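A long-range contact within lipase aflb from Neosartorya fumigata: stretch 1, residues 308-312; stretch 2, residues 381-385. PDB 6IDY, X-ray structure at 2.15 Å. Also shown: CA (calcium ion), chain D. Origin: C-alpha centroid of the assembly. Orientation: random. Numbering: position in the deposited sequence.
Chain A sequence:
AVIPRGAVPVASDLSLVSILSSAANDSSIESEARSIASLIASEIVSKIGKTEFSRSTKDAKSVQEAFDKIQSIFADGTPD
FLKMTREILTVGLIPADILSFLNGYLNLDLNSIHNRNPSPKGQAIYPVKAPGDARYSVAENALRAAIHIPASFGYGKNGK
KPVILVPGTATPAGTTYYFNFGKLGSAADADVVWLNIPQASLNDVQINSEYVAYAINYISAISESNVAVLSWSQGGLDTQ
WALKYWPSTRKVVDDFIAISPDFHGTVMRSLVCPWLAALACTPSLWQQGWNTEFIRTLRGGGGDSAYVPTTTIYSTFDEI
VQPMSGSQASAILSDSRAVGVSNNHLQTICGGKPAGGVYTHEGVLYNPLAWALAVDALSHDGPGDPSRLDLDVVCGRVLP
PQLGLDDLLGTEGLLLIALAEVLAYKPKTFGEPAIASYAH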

# COMPACT_ATOMS: atom_id res chain seq x y z
N VAL A 308 1.89 -1.44 18.34
CA VAL A 308 2.97 -2.45 18.30
C VAL A 308 4.22 -1.72 17.75
O VAL A 308 4.04 -0.63 17.20
CB VAL A 308 2.56 -3.67 17.39
CG1 VAL A 308 1.28 -4.35 17.86
CG2 VAL A 308 2.43 -3.27 15.91
N PRO A 309 5.46 -2.27 17.83
CA PRO A 309 6.61 -1.56 17.24
C PRO A 309 6.34 -1.18 15.78
O PRO A 309 6.12 -2.06 14.94
CB PRO A 309 7.76 -2.57 17.37
CG PRO A 309 7.38 -3.38 18.58
CD PRO A 309 5.89 -3.55 18.45
N THR A 310 6.26 0.14 15.49
CA THR A 310 5.94 0.62 14.14
C THR A 310 7.10 1.40 13.51
O THR A 310 7.67 2.29 14.14
CB THR A 310 4.61 1.40 14.13
OG1 THR A 310 3.60 0.59 14.74
CG2 THR A 310 4.16 1.79 12.72
N THR A 311 7.41 1.06 12.25
CA THR A 311 8.44 1.68 11.43
C THR A 311 7.72 2.36 10.25
O THR A 311 7.27 1.67 9.33
CB THR A 311 9.45 0.61 10.97
OG1 THR A 311 9.91 -0.12 12.10
CG2 THR A 311 10.63 1.20 10.19
N THR A 312 7.59 3.70 10.28
CA THR A 312 6.92 4.44 9.20
C THR A 312 7.99 4.97 8.26
O THR A 312 9.04 5.40 8.73
CB THR A 312 5.96 5.55 9.72
OG1 THR A 312 6.71 6.68 10.17
CG2 THR A 312 5.01 5.05 10.82
N ASP A 381 14.49 -6.20 18.28
CA ASP A 381 13.31 -5.91 19.10
C ASP A 381 13.03 -4.42 18.86
O ASP A 381 13.97 -3.63 18.69
CB ASP A 381 13.58 -6.16 20.59
CG ASP A 381 13.81 -7.61 21.00
OD1 ASP A 381 13.28 -8.52 20.32
OD2 ASP A 381 14.50 -7.84 22.02
N GLY A 382 11.76 -4.07 18.78
CA GLY A 382 11.36 -2.70 18.49
C GLY A 382 11.39 -2.38 17.00
O GLY A 382 11.56 -3.28 16.17
N PRO A 383 11.22 -1.09 16.64
CA PRO A 383 11.18 -0.72 15.21
C PRO A 383 12.55 -0.63 14.53
O PRO A 383 13.59 -0.81 15.17
CB PRO A 383 10.49 0.65 15.24
CG PRO A 383 10.94 1.25 16.54
CD PRO A 383 11.02 0.09 17.51
N GLY A 384 12.53 -0.31 13.24
CA GLY A 384 13.73 -0.07 12.44
C GLY A 384 14.42 1.17 12.96
O GLY A 384 13.75 2.11 13.37
N ASP A 385 15.75 1.15 13.03
CA ASP A 385 16.53 2.25 13.57
C ASP A 385 17.61 2.68 12.56
O ASP A 385 18.53 1.91 12.31
CB ASP A 385 17.17 1.84 14.91
CG ASP A 385 17.80 2.95 15.74
OD1 ASP A 385 18.07 4.04 15.17
OD2 ASP A 385 18.02 2.74 16.94
CA CA D . 11.36 -5.54 15.42
O HOH W 1 9.79 -5.88 17.21
O HOH W 2 11.68 -7.85 15.68

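The contact joins two segments of one chain, and the residues that touch are at least 72 positions apart in sequence; it is small, burying 205 Å² summed over both sides. Stretch 1 enters as loop and becomes strand from Thr310 onward, whereas stretch 2 has no regular secondary structure. Of the CA atoms, those of Pro309 and Gly382 lie nearest each other across the contact, 5.0 Å apart. Three residues carry most of the covered surface: Pro383 with 49 Å², and Pro309 and Thr311 with 46 Å² each. All three direct their CA-to-CB bonds toward the opposing stretch.

Pro383 is the point on which the others converge. Its CB lies 3.3 Å from Thr311 OG1 and 3.4 Å from Thr310 O, so one ring carbon rests against both a side-chain hydroxyl and a backbone carbonyl. A CB carbon is no conventional donor, and these distances are evidence of close van der Waals packing. Thr310 contributes through its backbone: its CB points away from stretch 2, and its OG1 donates instead to Val308 O at 2.8 Å, a bond within its own stretch.

Pro309 packs against the link between Gly382 and Pro383. Its CB is 3.7 Å from Gly382 C and 3.8 Å from Pro383 N, and the two proline side chains approach at 4.2 Å between Pro309 CB and Pro383 CD. This apolar contact needs no hydrogen-bond partner, and proline nitrogen within a chain has no hydrogen to donate. At Gly382, phi of 83° favours glycine, and an ideal CB would sit only 2.8 Å from Pro383 CD, a clash within its own stretch.

Thr311 supplies the one direct hydrogen bond across the contact. Gly384 N donates to Thr311 OG1 at 2.9 Å, with an N-H...acceptor angle of 174°, so both length and near-linearity support the assignment. The threonine's chi1 of -52° (m) places the hydroxyl where it accepts this bond while touching the Pro383 ring. The absence of a side chain at Gly384 also matters, since an ideal CB would lie a tight 3.1 Å from Thr311 CG2.

Gly382 also ties stretch 2 to the calcium ion. Its O atom binds CA at 2.4 Å, alongside two waters and four atoms from elsewhere in the structure. Water 1, itself a calcium ligand, accepts a weak hydrogen bond from Gly382 N, with its O atom 3.1 Å away. Gly382, which Pro309 CB packs against, is thus bound to the metal directly through its carbonyl, with a weaker, water-mediated link through its amide.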